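Local coordinates for protein enoyl-CoA hydratase (Thermus thermophilus, PDB 1WZ8) that probably catalyses the reversible addition of water to the double bond of enoyl-CoA thioesters, as a hexameric member of the crotonase family, at residues A[34-39]-A[73-78]; A[88-93]-A[235-240]; A[116-121]-A[148-153]; A[142-147]-A[246-251]; A[152-157]-A[227-232]. All blocks are in the same frame, centred on the assembly; numbering follows the deposited sequence.

Contact 1. Residues A[34-39]-A[73-78]; sequences MPPALH and FGLIEE
Leu75 and Pro36 slide past each other in opposite directions: CD1 of Leu75 lies 3.9 Å from CA of Pro36, while the ring atom CG of Pro36 sits 3.9 Å from CA of Leu75. A chi1 of 175° sets Leu75 CG anti to the backbone N, and its two methyls reach the start of helix 36-49, where Pro35 is the N-cap. The Leu75 and His39 side chains cross at about a right angle, CD2 of Leu75 lying 3.7 Å from His39 CB; CD2 also meets the carbonyl O of Met34 at 3.6 Å. Glu78 crosses the proline obliquely, its OE1 3.5 Å from Pro36 CG. That carboxylate is salt-bridged to Arg88, and His39 ND1 is hydrogen-bonded to Glu92, both on helix 83-102. No hydrogen bond joins 34-39 to 73-78. In this crotonase-family domain the first turns of helices 36-49 and 73-81 thus meet chiefly through apolar contact, and the charged and polar ends beside them are satisfied by a third helix.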
# COMPACT_ATOMS: atom_id res chain seq x y z
N MET A 34 -20.84 -1.41 -27.99
CA MET A 34 -21.75 -0.83 -27.01
C MET A 34 -22.20 0.61 -27.19
O MET A 34 -21.40 1.53 -27.12
CB MET A 34 -21.12 -0.94 -25.62
CG MET A 34 -20.68 -2.33 -25.21
SD MET A 34 -19.80 -2.20 -23.64
CE MET A 34 -19.29 -3.91 -23.38
N PRO A 35 -23.50 0.81 -27.45
CA PRO A 35 -24.00 2.18 -27.62
C PRO A 35 -24.05 2.75 -26.20
O PRO A 35 -23.92 2.01 -25.22
CB PRO A 35 -25.41 1.97 -28.18
CG PRO A 35 -25.29 0.66 -28.91
CD PRO A 35 -24.49 -0.17 -27.93
N PRO A 36 -24.24 4.07 -26.05
CA PRO A 36 -24.30 4.69 -24.72
C PRO A 36 -25.19 3.95 -23.72
O PRO A 36 -24.78 3.68 -22.59
CB PRO A 36 -24.81 6.09 -25.03
CG PRO A 36 -24.20 6.39 -26.35
CD PRO A 36 -24.38 5.08 -27.11
N ALA A 37 -26.41 3.61 -24.14
CA ALA A 37 -27.36 2.93 -23.26
C ALA A 37 -26.87 1.58 -22.75
O ALA A 37 -27.07 1.25 -21.57
CB ALA A 37 -28.70 2.77 -23.96
N LEU A 38 -26.26 0.79 -23.62
CA LEU A 38 -25.78 -0.53 -23.23
C LEU A 38 -24.59 -0.43 -22.28
O LEU A 38 -24.50 -1.18 -21.31
CB LEU A 38 -25.39 -1.36 -24.45
CG LEU A 38 -24.94 -2.79 -24.14
CD1 LEU A 38 -26.06 -3.55 -23.44
CD2 LEU A 38 -24.56 -3.49 -25.43
N HIS A 39 -23.67 0.48 -22.56
CA HIS A 39 -22.51 0.65 -21.69
C HIS A 39 -22.97 1.00 -20.27
O HIS A 39 -22.50 0.41 -19.30
CB HIS A 39 -21.60 1.74 -22.25
CG HIS A 39 -20.35 1.94 -21.45
ND1 HIS A 39 -20.23 2.92 -20.48
CD2 HIS A 39 -19.17 1.27 -21.44
CE1 HIS A 39 -19.03 2.84 -19.92
NE2 HIS A 39 -18.37 1.85 -20.49
N PHE A 73 -18.77 3.69 -31.97
CA PHE A 73 -18.33 5.00 -32.45
C PHE A 73 -19.24 6.07 -31.87
O PHE A 73 -18.78 7.16 -31.51
CB PHE A 73 -18.39 5.06 -33.98
CG PHE A 73 -17.25 4.37 -34.67
CD1 PHE A 73 -15.94 4.78 -34.47
CD2 PHE A 73 -17.49 3.30 -35.53
CE1 PHE A 73 -14.88 4.15 -35.12
CE2 PHE A 73 -16.44 2.66 -36.19
CZ PHE A 73 -15.14 3.09 -35.99
N GLY A 74 -20.53 5.76 -31.77
CA GLY A 74 -21.49 6.71 -31.24
C GLY A 74 -21.15 7.13 -29.82
O GLY A 74 -21.18 8.31 -29.49
N LEU A 75 -20.82 6.15 -28.99
CA LEU A 75 -20.47 6.41 -27.60
C LEU A 75 -19.21 7.27 -27.51
O LEU A 75 -19.17 8.23 -26.73
CB LEU A 75 -20.26 5.09 -26.87
CG LEU A 75 -19.78 5.16 -25.42
CD1 LEU A 75 -20.65 6.12 -24.62
CD2 LEU A 75 -19.81 3.77 -24.82
N ILE A 76 -18.20 6.92 -28.29
CA ILE A 76 -16.95 7.67 -28.29
C ILE A 76 -17.18 9.12 -28.72
O ILE A 76 -16.62 10.05 -28.15
CB ILE A 76 -15.91 7.01 -29.22
CG1 ILE A 76 -15.56 5.61 -28.68
CG2 ILE A 76 -14.65 7.87 -29.30
CD1 ILE A 76 -14.61 4.83 -29.56
N GLU A 77 -18.02 9.30 -29.74
CA GLU A 77 -18.31 10.64 -30.24
C GLU A 77 -19.07 11.46 -29.20
O GLU A 77 -18.84 12.66 -29.07
CB GLU A 77 -19.12 10.57 -31.54
CG GLU A 77 -18.33 10.05 -32.73
CD GLU A 77 -17.23 11.00 -33.18
OE1 GLU A 77 -17.02 12.04 -32.51
OE2 GLU A 77 -16.57 10.70 -34.19
N GLU A 78 -19.97 10.81 -28.47
CA GLU A 78 -20.74 11.49 -27.44
C GLU A 78 -19.81 12.03 -26.36
O GLU A 78 -19.95 13.16 -25.90
CB GLU A 78 -21.75 10.54 -26.80
CG GLU A 78 -22.45 11.15 -25.60
CD GLU A 78 -23.32 10.17 -24.84
OE1 GLU A 78 -22.86 9.04 -24.57
OE2 GLU A 78 -24.46 10.54 -24.50

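Contact 2. Residues A[88-93]-A[235-240]; sequences RVFWEA and SLALEF
Phe90 is gripped by two residues of helix 235-240. Its ring edge points at the face of Phe240, an edge-to-face pair with centroids 5.6 Å apart and planes at 83°, while CD2 of Leu236 lies over one of its own faces, 4.0 Å from the centroid, a CH-pi contact. The Phe240 ring also presses its CE2 against the helix backbone, 3.3 Å from Phe90 CA. Beside it, Val89 CG1 meets Phe240 CZ at 4.0 Å and Ala93 CB meets Leu236 CD1 at 3.8 Å. The two segments run roughly antiparallel (147°), axes 10.7 Å apart, and helix 229-241, late in the crotonase-family chain, packs against helix 83-102. An alanine in place of Phe240 would probably open a gap beside Val89 and leave the Phe90 ring edge without its aromatic face. Further out, Phe243 meets the Phe240 ring, Met79 of helix 73-81 touches both Val89 and Phe240, and Leu238 of a second subunit packs on Phe90.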
# COMPACT_ATOMS: atom_id res chain seq x y z
N ARG A 88 -19.86 11.40 -17.24
CA ARG A 88 -20.83 10.40 -16.87
C ARG A 88 -20.32 9.04 -17.28
O ARG A 88 -20.43 8.06 -16.55
CB ARG A 88 -22.14 10.72 -17.61
CG ARG A 88 -23.14 9.57 -17.52
CD ARG A 88 -24.14 9.59 -18.69
NE ARG A 88 -23.65 8.77 -19.80
CZ ARG A 88 -23.72 9.29 -21.04
NH1 ARG A 88 -24.21 10.51 -21.22
NH2 ARG A 88 -23.30 8.57 -22.08
N VAL A 89 -19.69 8.96 -18.44
CA VAL A 89 -19.09 7.71 -18.90
C VAL A 89 -17.88 7.34 -18.04
O VAL A 89 -17.57 6.16 -17.87
CB VAL A 89 -18.68 7.81 -20.39
CG1 VAL A 89 -17.96 6.54 -20.84
CG2 VAL A 89 -19.91 8.03 -21.24
N PHE A 90 -17.21 8.35 -17.48
CA PHE A 90 -16.05 8.09 -16.62
C PHE A 90 -16.48 7.16 -15.49
O PHE A 90 -15.87 6.12 -15.25
CB PHE A 90 -15.52 9.39 -16.03
CG PHE A 90 -14.41 9.19 -15.03
CD1 PHE A 90 -13.10 9.00 -15.45
CD2 PHE A 90 -14.69 9.17 -13.67
CE1 PHE A 90 -12.07 8.79 -14.53
CE2 PHE A 90 -13.67 8.96 -12.74
CZ PHE A 90 -12.36 8.77 -13.17
N TRP A 91 -17.55 7.54 -14.79
CA TRP A 91 -18.03 6.73 -13.69
C TRP A 91 -18.63 5.40 -14.15
O TRP A 91 -18.58 4.41 -13.42
CB TRP A 91 -19.03 7.53 -12.85
CG TRP A 91 -18.34 8.69 -12.19
CD1 TRP A 91 -18.47 10.02 -12.50
CD2 TRP A 91 -17.35 8.61 -11.15
NE1 TRP A 91 -17.62 10.77 -11.72
CE2 TRP A 91 -16.92 9.93 -10.88
CE3 TRP A 91 -16.79 7.56 -10.42
CZ2 TRP A 91 -15.96 10.22 -9.91
CZ3 TRP A 91 -15.83 7.85 -9.46
CH2 TRP A 91 -15.42 9.17 -9.22
N GLU A 92 -19.18 5.37 -15.36
CA GLU A 92 -19.73 4.13 -15.90
C GLU A 92 -18.59 3.13 -16.16
O GLU A 92 -18.70 1.94 -15.84
CB GLU A 92 -20.46 4.40 -17.22
CG GLU A 92 -21.82 5.04 -17.06
CD GLU A 92 -22.45 5.40 -18.39
OE1 GLU A 92 -22.04 4.82 -19.41
OE2 GLU A 92 -23.36 6.26 -18.41
N ALA A 93 -17.51 3.63 -16.74
CA ALA A 93 -16.35 2.80 -17.06
C ALA A 93 -15.78 2.22 -15.77
O ALA A 93 -15.40 1.06 -15.69
CB ALA A 93 -15.28 3.63 -17.77
N SER A 235 -5.36 5.89 -14.40
CA SER A 235 -5.21 5.54 -15.82
C SER A 235 -6.47 5.90 -16.59
O SER A 235 -6.41 6.32 -17.75
CB SER A 235 -4.90 4.04 -15.99
OG SER A 235 -6.03 3.24 -15.74
N LEU A 236 -7.63 5.73 -15.94
CA LEU A 236 -8.91 6.05 -16.57
C LEU A 236 -9.00 7.57 -16.78
O LEU A 236 -9.42 8.04 -17.85
CB LEU A 236 -10.07 5.58 -15.69
CG LEU A 236 -11.50 5.70 -16.20
CD1 LEU A 236 -11.68 4.89 -17.47
CD2 LEU A 236 -12.48 5.23 -15.12
N ALA A 237 -8.59 8.33 -15.77
CA ALA A 237 -8.63 9.79 -15.87
C ALA A 237 -7.68 10.28 -16.96
O ALA A 237 -8.03 11.19 -17.72
CB ALA A 237 -8.25 10.41 -14.51
N LEU A 238 -6.49 9.70 -17.04
CA LEU A 238 -5.53 10.11 -18.07
C LEU A 238 -6.10 9.79 -19.44
O LEU A 238 -5.92 10.57 -20.38
CB LEU A 238 -4.18 9.40 -17.88
CG LEU A 238 -3.35 9.90 -16.69
CD1 LEU A 238 -2.12 9.03 -16.53
CD2 LEU A 238 -2.96 11.36 -16.91
N GLU A 239 -6.78 8.66 -19.57
CA GLU A 239 -7.39 8.29 -20.84
C GLU A 239 -8.42 9.33 -21.25
O GLU A 239 -8.44 9.79 -22.39
CB GLU A 239 -8.09 6.93 -20.75
CG GLU A 239 -8.73 6.52 -22.07
CD GLU A 239 -9.71 5.37 -21.93
OE1 GLU A 239 -9.53 4.53 -21.02
OE2 GLU A 239 -10.65 5.29 -22.75
N PHE A 240 -9.28 9.70 -20.31
CA PHE A 240 -10.32 10.68 -20.61
C PHE A 240 -9.75 12.07 -20.87
O PHE A 240 -10.36 12.87 -21.60
CB PHE A 240 -11.37 10.68 -19.49
CG PHE A 240 -12.35 9.53 -19.58
CD1 PHE A 240 -11.90 8.24 -19.84
CD2 PHE A 240 -13.71 9.75 -19.43
CE1 PHE A 240 -12.80 7.17 -19.96
CE2 PHE A 240 -14.63 8.69 -19.56
CZ PHE A 240 -14.16 7.40 -19.82

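Contact 3. Residues A[116-121]-A[148-153]; sequences VGAGLA and AGDHAV
Ala121 and His151 bring the two backbones to 5.2 Å between their CA atoms, where each segment turns into a helix, 118-121 after the N-cap Gly117 and 152-153 after the N-cap His151. These are buried helix starts of the crotonase fold, the first following strand 114-116, and Gly117 takes a positive phi, which favours glycine. The His151 imidazole lies against helix 118-125: CA of Ala121 stands over one ring face, 3.8 Å from the centroid, in a CH-pi contact, and Ala152 CB covers the opposite face. The Leu120 and His151 side chains cross at about a right angle, with Leu120 CG 3.8 Å from His151 NE2. A chi1 of 82° sets His151 CG between its backbone N and carbonyl carbon, 3.5 Å from Ala121 CA. The rotation of the ring is further fixed at its two nitrogens, for NE2 is hydrogen-bonded to Trp156 NE1 and ND1 donates to the neighbouring Asp150. A bound methylpentanediol close to the Asp150 side chain suggests a pocket here. The ND1 bond is short and fairly straight, 2.7 Å to Asp150 OD1 with 164° at the hydrogen, and meets the carboxylate on its syn side, 34° out of plane.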
# COMPACT_ATOMS: atom_id res chain seq x y z
N VAL A 116 -12.78 -6.73 -27.01
CA VAL A 116 -11.91 -5.58 -27.20
C VAL A 116 -12.40 -4.39 -26.37
O VAL A 116 -13.60 -4.24 -26.15
CB VAL A 116 -11.86 -5.16 -28.70
CG1 VAL A 116 -10.96 -3.94 -28.88
CG2 VAL A 116 -11.38 -6.32 -29.57
N GLY A 117 -11.47 -3.55 -25.93
CA GLY A 117 -11.83 -2.38 -25.14
C GLY A 117 -12.73 -2.70 -23.96
O GLY A 117 -12.40 -3.54 -23.12
N ALA A 118 -13.87 -2.02 -23.89
CA ALA A 118 -14.82 -2.24 -22.80
C ALA A 118 -15.24 -3.70 -22.77
O ALA A 118 -15.59 -4.23 -21.72
CB ALA A 118 -16.04 -1.34 -22.98
N GLY A 119 -15.22 -4.35 -23.93
CA GLY A 119 -15.59 -5.75 -24.00
C GLY A 119 -14.61 -6.60 -23.21
O GLY A 119 -15.00 -7.50 -22.46
N LEU A 120 -13.32 -6.32 -23.38
CA LEU A 120 -12.29 -7.06 -22.67
C LEU A 120 -12.35 -6.68 -21.19
O LEU A 120 -12.09 -7.51 -20.32
CB LEU A 120 -10.91 -6.76 -23.24
CG LEU A 120 -9.73 -7.55 -22.67
CD1 LEU A 120 -9.94 -9.06 -22.89
CD2 LEU A 120 -8.45 -7.10 -23.35
N ALA A 121 -12.68 -5.42 -20.90
CA ALA A 121 -12.77 -4.96 -19.52
C ALA A 121 -13.79 -5.80 -18.74
O ALA A 121 -13.53 -6.24 -17.62
CB ALA A 121 -13.16 -3.48 -19.48
N ALA A 148 -4.63 3.26 -22.24
CA ALA A 148 -5.38 2.06 -21.89
C ALA A 148 -5.87 2.23 -20.46
O ALA A 148 -5.29 1.68 -19.52
CB ALA A 148 -4.48 0.83 -21.99
N GLY A 149 -6.95 2.98 -20.29
CA GLY A 149 -7.44 3.22 -18.94
C GLY A 149 -8.77 2.65 -18.51
O GLY A 149 -9.24 2.99 -17.42
N ASP A 150 -9.37 1.77 -19.30
CA ASP A 150 -10.67 1.24 -18.89
C ASP A 150 -10.67 -0.08 -18.12
O ASP A 150 -11.73 -0.61 -17.79
CB ASP A 150 -11.63 1.15 -20.09
CG ASP A 150 -11.22 0.11 -21.11
OD1 ASP A 150 -10.27 -0.65 -20.87
OD2 ASP A 150 -11.88 0.06 -22.18
N HIS A 151 -9.48 -0.60 -17.81
CA HIS A 151 -9.38 -1.84 -17.04
C HIS A 151 -7.96 -2.38 -16.94
O HIS A 151 -7.57 -2.93 -15.91
CB HIS A 151 -10.26 -2.95 -17.66
CG HIS A 151 -9.61 -3.66 -18.81
ND1 HIS A 151 -9.56 -3.13 -20.08
CD2 HIS A 151 -8.91 -4.82 -18.86
CE1 HIS A 151 -8.86 -3.93 -20.86
NE2 HIS A 151 -8.45 -4.96 -20.15
N ALA A 152 -7.19 -2.22 -18.01
CA ALA A 152 -5.83 -2.75 -18.09
C ALA A 152 -4.92 -2.47 -16.91
O ALA A 152 -4.25 -3.37 -16.42
CB ALA A 152 -5.17 -2.28 -19.37
N VAL A 153 -4.87 -1.23 -16.45
CA VAL A 153 -3.98 -0.92 -15.35
C VAL A 153 -4.43 -1.54 -14.03
O VAL A 153 -3.62 -1.74 -13.14
CB VAL A 153 -3.79 0.60 -15.22
CG1 VAL A 153 -2.89 0.93 -14.04
CG2 VAL A 153 -3.14 1.12 -16.51

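Contact 4. Residues A[142-147]-A[246-251]; sequences LRLGVA and KELEEG
Gly145 and Gly251 make this a close backbone contact, with leucine packing along one flank, between the end of short helix 141-144 and the first turns of helix 246-256 near the C-terminus of the chain. Gly145, with positive phi, is the C-prime residue of a Schellman motif that ends helix 141-144, and its CA comes within 4.4 Å of Leu248 CA. A CB on Gly145 would clash with Glu247 O, and one on Gly251 with Leu144 O. This closeness lets Gly251 CA direct a nearly linear CA-H...O contact, 3.2 Å long, at Leu144 O. Leu144 and Leu248 lie side by side and point the same way. Leu248 CD1 touches Leu144 CG at 3.6 Å and Val146 CG1 at 3.8 Å, while Phe243 packs on both Val146 and Leu248. Two waters bridge the segments: one donates to the backbone oxygens Arg143 O and Gly251 O, the other to Gly145 O (2.6 Å) and the side-chain Glu247 OE1 (2.8 Å). The Glu247 carboxylate also accepts the backbone N-H groups of Glu212 and Ala213 of a neighbouring subunit, which ties this corner to the hexamer. No direct hydrogen bond spans the two segments, so water carries the polar links, and the buried Leu144 O, without a conventional partner, has the weak CA-H contact in its place.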
# COMPACT_ATOMS: atom_id res chain seq x y z
N LEU A 142 -4.54 2.12 -27.58
CA LEU A 142 -3.43 2.80 -28.24
C LEU A 142 -3.68 2.99 -29.73
O LEU A 142 -3.22 3.95 -30.33
CB LEU A 142 -2.12 2.04 -28.00
CG LEU A 142 -1.44 2.29 -26.65
CD1 LEU A 142 -1.00 3.75 -26.56
CD2 LEU A 142 -2.38 1.94 -25.50
N ARG A 143 -4.42 2.05 -30.31
CA ARG A 143 -4.77 2.11 -31.73
C ARG A 143 -5.75 3.26 -31.94
O ARG A 143 -5.72 3.94 -32.96
CB ARG A 143 -5.41 0.80 -32.17
CG ARG A 143 -5.99 0.79 -33.57
CD ARG A 143 -7.12 -0.24 -33.64
NE ARG A 143 -6.72 -1.56 -34.10
CZ ARG A 143 -7.52 -2.62 -34.10
NH1 ARG A 143 -8.76 -2.53 -33.65
NH2 ARG A 143 -7.10 -3.78 -34.61
N LEU A 144 -6.63 3.47 -30.96
CA LEU A 144 -7.63 4.54 -31.02
C LEU A 144 -7.00 5.90 -30.75
O LEU A 144 -7.54 6.94 -31.14
CB LEU A 144 -8.75 4.28 -30.00
CG LEU A 144 -9.86 5.33 -29.88
CD1 LEU A 144 -10.60 5.44 -31.21
CD2 LEU A 144 -10.82 4.95 -28.76
N GLY A 145 -5.86 5.90 -30.06
CA GLY A 145 -5.18 7.15 -29.77
C GLY A 145 -5.30 7.64 -28.33
O GLY A 145 -4.99 8.80 -28.05
N VAL A 146 -5.75 6.79 -27.43
CA VAL A 146 -5.88 7.17 -26.02
C VAL A 146 -5.23 6.11 -25.14
O VAL A 146 -4.98 4.99 -25.57
CB VAL A 146 -7.37 7.34 -25.60
CG1 VAL A 146 -8.00 8.49 -26.37
CG2 VAL A 146 -8.14 6.05 -25.85
N ALA A 147 -4.97 6.48 -23.89
CA ALA A 147 -4.35 5.57 -22.94
C ALA A 147 -5.24 4.38 -22.62
O ALA A 147 -6.47 4.46 -22.72
CB ALA A 147 -4.00 6.32 -21.65
N LYS A 246 -5.44 15.74 -29.98
CA LYS A 246 -5.43 15.47 -31.41
C LYS A 246 -5.14 14.01 -31.74
O LYS A 246 -5.40 13.55 -32.85
CB LYS A 246 -4.40 16.37 -32.11
CG LYS A 246 -4.72 17.85 -31.96
CD LYS A 246 -3.96 18.72 -32.95
CE LYS A 246 -2.46 18.69 -32.70
NZ LYS A 246 -1.74 19.63 -33.60
N GLU A 247 -4.61 13.26 -30.77
CA GLU A 247 -4.32 11.85 -30.99
C GLU A 247 -5.62 11.05 -31.17
O GLU A 247 -5.72 10.22 -32.07
CB GLU A 247 -3.47 11.29 -29.84
CG GLU A 247 -1.98 11.54 -30.05
CD GLU A 247 -1.15 11.30 -28.80
OE1 GLU A 247 -1.60 10.54 -27.92
OE2 GLU A 247 -0.04 11.86 -28.71
N LEU A 248 -6.61 11.31 -30.32
CA LEU A 248 -7.88 10.61 -30.44
C LEU A 248 -8.56 11.01 -31.75
O LEU A 248 -9.13 10.18 -32.45
CB LEU A 248 -8.81 10.95 -29.27
CG LEU A 248 -10.23 10.38 -29.40
CD1 LEU A 248 -10.16 8.86 -29.52
CD2 LEU A 248 -11.06 10.78 -28.20
N GLU A 249 -8.49 12.30 -32.06
CA GLU A 249 -9.09 12.82 -33.29
C GLU A 249 -8.58 12.07 -34.51
O GLU A 249 -9.36 11.66 -35.37
CB GLU A 249 -8.77 14.32 -33.42
CG GLU A 249 -9.15 14.92 -34.76
CD GLU A 249 -9.04 16.43 -34.77
OE1 GLU A 249 -7.99 16.95 -34.32
OE2 GLU A 249 -9.99 17.10 -35.23
N GLU A 250 -7.26 11.88 -34.58
CA GLU A 250 -6.64 11.17 -35.69
C GLU A 250 -6.96 9.68 -35.61
O GLU A 250 -7.17 9.02 -36.63
CB GLU A 250 -5.12 11.38 -35.66
CG GLU A 250 -4.31 10.45 -36.56
CD GLU A 250 -4.61 10.62 -38.03
OE1 GLU A 250 -5.12 11.69 -38.42
OE2 GLU A 250 -4.32 9.69 -38.81
N GLY A 251 -6.99 9.15 -34.39
CA GLY A 251 -7.29 7.74 -34.19
C GLY A 251 -8.65 7.39 -34.76
O GLY A 251 -8.80 6.39 -35.46
O HOH W 1 -6.74 4.38 -35.48
O HOH W 2 -3.97 10.53 -26.41

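Contact 5. Residues A[152-157]-A[227-232]; sequences AVLLWP and SFLPHF
Leu154 and Phe232 both hold CG anti to the backbone N (chi1 179° and 167°), and their side chains meet obliquely, with Leu154 CB 3.5 Å from Phe232 CB. Beyond this point the leucine forks. CD1 reaches over the start of helix 229-241, 3.7 Å from Phe228 O and 4.0 Å from Leu229 CD2, while CD2 lies 4.0 Å from Phe232 CD2. Phe228 is the N-cap of that helix, and Leu154 thus lies against its first turn. Alongside, Val153 puts CG1 3.6 Å from the carbonyl O of His231. An alanine in place of Leu154 would probably open a gap against Leu229 CD2 and Phe228 O and take away the methyl beside Phe232 CD2, though CB would still touch Phe232. Phe228 and His231 direct their rings away from segment 152-157, and CD1 of Phe228 lies over the centre of the imidazole, 3.5 Å above its plane. The same two rings meet Trp224 of a neighbouring subunit, whose Ser227 is hydrogen-bonded to His231 NE2; Val153 O accepts a bond from that Trp224. Within the chain, Val97 of helix 83-102 touches both Leu154 and Phe232, and Leu101 and Leu98 of that helix pack on Leu154 and Leu229. The short helix 152-155 is thus packed against both helix 83-102 and the beginning of helix 229-241.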
# COMPACT_ATOMS: atom_id res chain seq x y z
N ALA A 152 -7.19 -2.22 -18.01
CA ALA A 152 -5.83 -2.75 -18.09
C ALA A 152 -4.92 -2.47 -16.91
O ALA A 152 -4.25 -3.37 -16.42
CB ALA A 152 -5.17 -2.28 -19.37
N VAL A 153 -4.87 -1.23 -16.45
CA VAL A 153 -3.98 -0.92 -15.35
C VAL A 153 -4.43 -1.54 -14.03
O VAL A 153 -3.62 -1.74 -13.14
CB VAL A 153 -3.79 0.60 -15.22
CG1 VAL A 153 -2.89 0.93 -14.04
CG2 VAL A 153 -3.14 1.12 -16.51
N LEU A 154 -5.72 -1.88 -13.92
CA LEU A 154 -6.19 -2.51 -12.69
C LEU A 154 -5.98 -4.03 -12.72
O LEU A 154 -5.52 -4.63 -11.74
CB LEU A 154 -7.69 -2.26 -12.47
CG LEU A 154 -8.27 -2.90 -11.20
CD1 LEU A 154 -7.75 -2.15 -9.99
CD2 LEU A 154 -9.79 -2.88 -11.23
N LEU A 155 -6.30 -4.62 -13.86
CA LEU A 155 -6.25 -6.07 -14.01
C LEU A 155 -5.02 -6.77 -14.57
O LEU A 155 -4.57 -7.77 -14.00
CB LEU A 155 -7.48 -6.52 -14.81
CG LEU A 155 -8.84 -5.93 -14.38
CD1 LEU A 155 -9.94 -6.42 -15.32
CD2 LEU A 155 -9.15 -6.33 -12.95
N TRP A 156 -4.46 -6.28 -15.68
CA TRP A 156 -3.33 -6.97 -16.31
C TRP A 156 -2.07 -7.32 -15.51
O TRP A 156 -1.58 -8.45 -15.60
CB TRP A 156 -2.90 -6.24 -17.59
CG TRP A 156 -3.85 -6.44 -18.73
CD1 TRP A 156 -5.18 -6.12 -18.76
CD2 TRP A 156 -3.54 -6.98 -20.03
NE1 TRP A 156 -5.72 -6.43 -19.99
CE2 TRP A 156 -4.73 -6.95 -20.79
CE3 TRP A 156 -2.38 -7.48 -20.61
CZ2 TRP A 156 -4.79 -7.41 -22.11
CZ3 TRP A 156 -2.43 -7.94 -21.93
CH2 TRP A 156 -3.64 -7.90 -22.66
N PRO A 157 -1.52 -6.39 -14.72
CA PRO A 157 -0.31 -6.76 -13.97
C PRO A 157 -0.45 -8.01 -13.12
O PRO A 157 0.47 -8.84 -13.07
CB PRO A 157 -0.03 -5.51 -13.14
CG PRO A 157 -0.52 -4.40 -14.03
CD PRO A 157 -1.85 -4.96 -14.52
N SER A 227 -6.69 -2.69 -3.73
CA SER A 227 -5.52 -1.97 -3.23
C SER A 227 -4.88 -1.11 -4.32
O SER A 227 -4.09 -0.21 -4.02
CB SER A 227 -4.48 -2.96 -2.68
OG SER A 227 -4.96 -3.61 -1.52
N PHE A 228 -5.22 -1.37 -5.58
CA PHE A 228 -4.66 -0.63 -6.70
C PHE A 228 -5.72 0.18 -7.45
O PHE A 228 -5.54 0.51 -8.62
CB PHE A 228 -3.97 -1.59 -7.66
CG PHE A 228 -2.73 -2.23 -7.09
CD1 PHE A 228 -1.50 -1.59 -7.19
CD2 PHE A 228 -2.81 -3.43 -6.39
CE1 PHE A 228 -0.36 -2.15 -6.63
CE2 PHE A 228 -1.67 -4.00 -5.81
CZ PHE A 228 -0.44 -3.35 -5.93
N LEU A 229 -6.81 0.49 -6.77
CA LEU A 229 -7.87 1.27 -7.40
C LEU A 229 -7.37 2.65 -7.83
O LEU A 229 -7.72 3.12 -8.91
CB LEU A 229 -9.06 1.41 -6.45
CG LEU A 229 -10.39 0.97 -7.07
CD1 LEU A 229 -10.67 1.82 -8.30
CD2 LEU A 229 -10.33 -0.50 -7.43
N PRO A 230 -6.56 3.32 -6.98
CA PRO A 230 -6.08 4.63 -7.41
C PRO A 230 -5.30 4.51 -8.72
O PRO A 230 -5.43 5.36 -9.61
CB PRO A 230 -5.20 5.07 -6.24
CG PRO A 230 -5.91 4.45 -5.06
CD PRO A 230 -6.21 3.06 -5.57
N HIS A 231 -4.50 3.46 -8.83
CA HIS A 231 -3.71 3.22 -10.04
C HIS A 231 -4.64 3.12 -11.24
O HIS A 231 -4.38 3.68 -12.30
CB HIS A 231 -2.93 1.91 -9.92
CG HIS A 231 -1.95 1.88 -8.79
ND1 HIS A 231 -2.31 2.08 -7.47
CD2 HIS A 231 -0.61 1.64 -8.78
CE1 HIS A 231 -1.25 1.97 -6.70
NE2 HIS A 231 -0.20 1.70 -7.47
N PHE A 232 -5.74 2.38 -11.06
CA PHE A 232 -6.72 2.19 -12.12
C PHE A 232 -7.42 3.49 -12.48
O PHE A 232 -7.45 3.89 -13.65
CB PHE A 232 -7.74 1.13 -11.69
CG PHE A 232 -8.96 1.07 -12.57
CD1 PHE A 232 -8.83 1.01 -13.96
CD2 PHE A 232 -10.23 1.04 -12.01
CE1 PHE A 232 -9.96 0.93 -14.77
CE2 PHE A 232 -11.37 0.97 -12.82
CZ PHE A 232 -11.23 0.91 -14.21

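Overall arrangement
Contacts 1 and 2, centres 13 Å apart, are joined by the Glu78-Arg88 salt bridge (OE1 to NH2, 2.6 Å) and by His39 with Glu92. Contacts 2 and 5 share helix 229-241, and contacts 3 and 5 share Ala152 and Val153, with His151 NE2 and Trp156 NE1 3.1 Å apart. Glu239 of contact 2 touches the backbone of contacts 3 and 4 at Gly149 and Ala147. Contacts 1 and 5 lie farthest apart, about 24 Å between centres. Bound methylpentanediol, probably from the crystallisation liquor, lies about 3 to 4 Å from side chains of contacts 1 to 4 and is hydrogen-bonded to Glu239, which may mark a pocket; contacts 2 to 5 also touch neighbouring subunits.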